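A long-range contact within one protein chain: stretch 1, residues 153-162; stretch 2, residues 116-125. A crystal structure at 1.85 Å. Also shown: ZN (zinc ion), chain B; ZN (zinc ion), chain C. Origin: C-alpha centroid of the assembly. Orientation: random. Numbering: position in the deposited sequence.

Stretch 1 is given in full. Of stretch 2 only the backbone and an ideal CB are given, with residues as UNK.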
# COMPACT_ATOMS: atom_id res chain seq x y z
N GLN A 153 10.62 -5.09 8.60
CA GLN A 153 9.52 -5.36 9.51
C GLN A 153 8.01 -5.60 9.42
O GLN A 153 7.48 -6.42 10.18
CB GLN A 153 9.45 -4.10 10.39
CG GLN A 153 10.79 -3.80 11.08
CD GLN A 153 11.16 -4.84 12.14
OE1 GLN A 153 10.36 -5.73 12.48
NE2 GLN A 153 12.38 -4.73 12.68
N ALA A 154 7.33 -4.95 8.49
CA ALA A 154 5.89 -5.18 8.32
C ALA A 154 5.91 -4.96 6.80
O ALA A 154 6.55 -4.04 6.28
CB ALA A 154 4.83 -4.15 8.77
N GLN A 155 5.17 -5.82 6.09
CA GLN A 155 4.95 -5.68 4.66
C GLN A 155 3.53 -5.35 4.27
O GLN A 155 2.59 -5.96 4.78
CB GLN A 155 5.33 -7.03 3.98
CG GLN A 155 6.78 -7.48 4.35
CD GLN A 155 7.13 -8.79 3.65
OE1 GLN A 155 6.45 -9.19 2.72
NE2 GLN A 155 8.19 -9.45 4.10
N THR A 156 3.37 -4.47 3.26
CA THR A 156 2.08 -4.12 2.69
C THR A 156 1.98 -4.88 1.39
O THR A 156 2.78 -4.62 0.48
CB THR A 156 1.98 -2.61 2.42
OG1 THR A 156 2.05 -1.91 3.65
CG2 THR A 156 0.63 -2.30 1.73
N LEU A 157 1.04 -5.82 1.31
CA LEU A 157 0.89 -6.71 0.17
C LEU A 157 -0.59 -6.64 -0.21
O LEU A 157 -1.47 -7.19 0.46
CB LEU A 157 1.33 -8.16 0.48
CG LEU A 157 2.70 -8.23 1.20
CD1 LEU A 157 2.78 -9.60 1.86
CD2 LEU A 157 3.83 -7.99 0.21
N GLU A 158 -0.88 -5.96 -1.29
CA GLU A 158 -2.29 -5.80 -1.67
C GLU A 158 -2.40 -6.08 -3.15
O GLU A 158 -1.83 -5.37 -3.98
CB GLU A 158 -2.76 -4.41 -1.29
CG GLU A 158 -2.55 -4.13 0.24
CD GLU A 158 -2.97 -2.72 0.72
OE1 GLU A 158 -3.30 -1.85 -0.08
OE2 GLU A 158 -2.94 -2.51 1.95
N VAL A 159 -3.17 -7.08 -3.50
CA VAL A 159 -3.32 -7.46 -4.90
C VAL A 159 -4.59 -6.80 -5.42
O VAL A 159 -5.67 -7.02 -4.85
CB VAL A 159 -3.34 -8.98 -5.05
CG1 VAL A 159 -3.57 -9.38 -6.51
CG2 VAL A 159 -2.01 -9.56 -4.53
N HIS A 160 -4.47 -6.06 -6.53
CA HIS A 160 -5.63 -5.42 -7.15
C HIS A 160 -6.12 -6.17 -8.39
O HIS A 160 -5.41 -6.99 -8.98
CB HIS A 160 -5.32 -3.98 -7.55
CG HIS A 160 -4.60 -3.22 -6.47
ND1 HIS A 160 -5.26 -2.63 -5.40
CD2 HIS A 160 -3.27 -2.95 -6.31
CE1 HIS A 160 -4.36 -2.04 -4.62
NE2 HIS A 160 -3.15 -2.24 -5.14
N GLY A 161 -7.34 -5.85 -8.78
CA GLY A 161 -8.00 -6.53 -9.89
C GLY A 161 -9.47 -6.66 -9.56
O GLY A 161 -10.06 -5.83 -8.82
N LEU A 162 -10.08 -7.75 -10.05
CA LEU A 162 -11.52 -7.96 -9.91
C LEU A 162 -11.80 -9.28 -9.20
O LEU A 162 -11.22 -10.32 -9.56
CB LEU A 162 -12.20 -7.99 -11.27
CG LEU A 162 -12.13 -6.66 -12.05
CD1 LEU A 162 -12.71 -6.81 -13.48
CD2 LEU A 162 -12.76 -5.48 -11.28
N UNK A 116 1.19 -9.49 11.95
CA UNK A 116 1.65 -10.35 10.88
C UNK A 116 1.47 -9.60 9.59
O UNK A 116 0.61 -8.73 9.46
CB UNK A 116 0.90 -11.69 10.86
N UNK A 117 2.21 -10.04 8.59
CA UNK A 117 2.12 -9.49 7.25
C UNK A 117 1.47 -10.54 6.38
O UNK A 117 1.86 -11.73 6.45
CB UNK A 117 3.49 -9.08 6.71
N UNK A 118 0.45 -10.13 5.61
CA UNK A 118 -0.31 -11.08 4.78
C UNK A 118 -0.82 -10.37 3.53
O UNK A 118 -1.12 -9.18 3.58
CB UNK A 118 -1.48 -11.68 5.56
N UNK A 119 -0.95 -11.07 2.42
CA UNK A 119 -1.60 -10.49 1.24
C UNK A 119 -3.10 -10.32 1.46
O UNK A 119 -3.77 -11.12 2.12
CB UNK A 119 -1.35 -11.37 0.01
N UNK A 120 -3.60 -9.31 0.79
CA UNK A 120 -5.01 -9.02 0.61
C UNK A 120 -5.31 -8.94 -0.87
O UNK A 120 -4.54 -8.33 -1.62
CB UNK A 120 -5.40 -7.72 1.32
N UNK A 121 -6.45 -9.56 -1.29
CA UNK A 121 -7.02 -9.37 -2.61
C UNK A 121 -8.09 -8.30 -2.48
O UNK A 121 -9.06 -8.49 -1.74
CB UNK A 121 -7.59 -10.67 -3.18
N UNK A 122 -7.94 -7.19 -3.17
CA UNK A 122 -8.87 -6.08 -3.02
C UNK A 122 -9.49 -5.82 -4.37
O UNK A 122 -8.79 -5.53 -5.33
CB UNK A 122 -8.18 -4.83 -2.48
N UNK A 123 -10.82 -5.99 -4.47
CA UNK A 123 -11.44 -5.86 -5.77
C UNK A 123 -11.50 -4.37 -6.09
O UNK A 123 -11.94 -3.58 -5.27
CB UNK A 123 -12.83 -6.50 -5.80
N UNK A 124 -11.09 -4.02 -7.31
CA UNK A 124 -11.16 -2.63 -7.74
C UNK A 124 -12.59 -2.12 -7.84
O UNK A 124 -12.82 -0.92 -7.71
CB UNK A 124 -10.46 -2.47 -9.09
N UNK A 125 -13.57 -2.98 -8.12
CA UNK A 125 -14.90 -2.48 -8.46
C UNK A 125 -15.85 -2.47 -7.25
O UNK A 125 -16.48 -1.46 -6.96
CB UNK A 125 -15.50 -3.33 -9.58
ZN ZN B . -4.95 -10.70 9.97
ZN ZN C . -15.74 -7.28 -6.80

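Position 116 points its CA-to-CB bond away from stretch 1. The chain B zinc lies 6.0 Å from the ideal CB, a distance His spans well and Glu might nearly; Cys and Asp would fall short. It is His116, whose NE2 binds that zinc at 2.2 Å.

Position 117 points toward stretch 1. Its ideal CB lies 3.7 Å from Gln155 N, a backbone donor. A small side chain with an acceptor would suit: Ser or Thr, perhaps Asp or Asn. It is Ser117. Gln155 N donates to Ser117 OG at 2.9 Å, almost in line.

Position 118 points away from stretch 1. Many residues would do. It is Val118. Its backbone meets stretch 1 through water: one water accepts from Val118 N (3.0 Å) and hydrogen-bonds to Gln155 O (2.7 Å).

Position 119 has phi -70° and psi 150°, which proline tolerates. Its ideal CB is 4.9 Å from Val159 CG2, so an apolar group fits. It is Pro119, and its CG lies 4.2 Å from Leu157 CD1.

Position 120 pairs with Glu158 in parallel register, and both side chains share a face. The ideal CB is 4.7 Å from Glu158 CG; an apolar, aromatic or long polar residue could serve. It is Phe120. Its N donates to Leu157 O, its O accepts from Val159 N (2.6 Å), and Leu157 O sits at the ring edge.

Position 121 lies on the other face, paired with Val159. An apolar residue, branched or long, would suit. It is Leu121, and its CD2 reaches to 3.6 Å from Val159 CB.

Position 122 is on the face of Glu158 and His160, its ideal CB 4.7 Å from His160 ND1. A branched or long apolar residue could lie along the Glu158 methylenes; a polar one is not excluded. It is Ile122. Ile122 CD1 packs 3.9 Å from Glu158 CB, and Ile122 N donates to Val159 O at 2.8 Å.

Position 123 has the chain C zinc 3.2 Å from its ideal CB, so a very short ligand is called for, and Cys fits best. It is Cys123. Cys123 SG binds the zinc at 2.3 Å and lies 3.8 Å from Leu162 CA.

Position 124 points toward stretch 1, near Gly161 and His160. A short acceptor could reach Gly161 N. It is Asp124: Gly161 N donates weakly to Asp124 OD1 (3.4 Å), while Asp124 N donates to Gly161 O (2.6 Å).

Position 125 points sideways, its ideal CB 3.9 Å from Leu162 CD2. A long chain could cover this leucine. It is Arg125; Leu162 CD2 lies over one guanidinium face.

Stretch 2, residues 116-125: HSVPFLICDR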
# COMPACT_ATOMS: atom_id res chain seq x y z
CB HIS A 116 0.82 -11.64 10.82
CG HIS A 116 -0.65 -11.39 10.72
ND1 HIS A 116 -1.40 -10.91 11.77
CD2 HIS A 116 -1.52 -11.51 9.68
CE1 HIS A 116 -2.66 -10.80 11.41
NE2 HIS A 116 -2.76 -11.15 10.14
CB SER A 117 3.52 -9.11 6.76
OG SER A 117 3.88 -7.96 7.51
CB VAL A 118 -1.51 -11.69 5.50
CG1 VAL A 118 -1.08 -12.64 6.59
CG2 VAL A 118 -2.49 -10.57 5.99
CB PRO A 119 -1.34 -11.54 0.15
CG PRO A 119 -0.19 -12.41 0.71
CD PRO A 119 -0.46 -12.43 2.17
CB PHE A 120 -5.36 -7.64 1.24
CG PHE A 120 -5.36 -7.68 2.70
CD1 PHE A 120 -4.18 -7.43 3.39
CD2 PHE A 120 -6.49 -8.02 3.40
CE1 PHE A 120 -4.15 -7.54 4.75
CE2 PHE A 120 -6.45 -8.12 4.77
CZ PHE A 120 -5.30 -7.88 5.44
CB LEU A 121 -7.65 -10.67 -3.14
CG LEU A 121 -6.77 -11.94 -3.08
CD1 LEU A 121 -7.54 -13.15 -3.49
CD2 LEU A 121 -5.48 -11.71 -3.92
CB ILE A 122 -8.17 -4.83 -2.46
CG1 ILE A 122 -7.52 -5.14 -1.12
CG2 ILE A 122 -9.20 -3.65 -2.23
CD1 ILE A 122 -6.57 -3.92 -0.64
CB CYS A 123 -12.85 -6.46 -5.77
SG CYS A 123 -13.70 -6.24 -7.32
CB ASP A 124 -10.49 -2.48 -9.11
CG ASP A 124 -8.99 -2.72 -9.08
OD1 ASP A 124 -8.36 -2.70 -7.99
OD2 ASP A 124 -8.43 -2.94 -10.18
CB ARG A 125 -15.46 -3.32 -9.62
CG ARG A 125 -16.95 -2.92 -10.04
CD ARG A 125 -17.32 -3.50 -11.39
NE ARG A 125 -16.25 -3.29 -12.35
CZ ARG A 125 -15.98 -4.16 -13.31
NH1 ARG A 125 -16.73 -5.26 -13.41
NH2 ARG A 125 -14.97 -3.95 -14.16
O HOH W 1 -0.62 -6.48 3.38
O HOH W 2 0.32 -7.12 5.80
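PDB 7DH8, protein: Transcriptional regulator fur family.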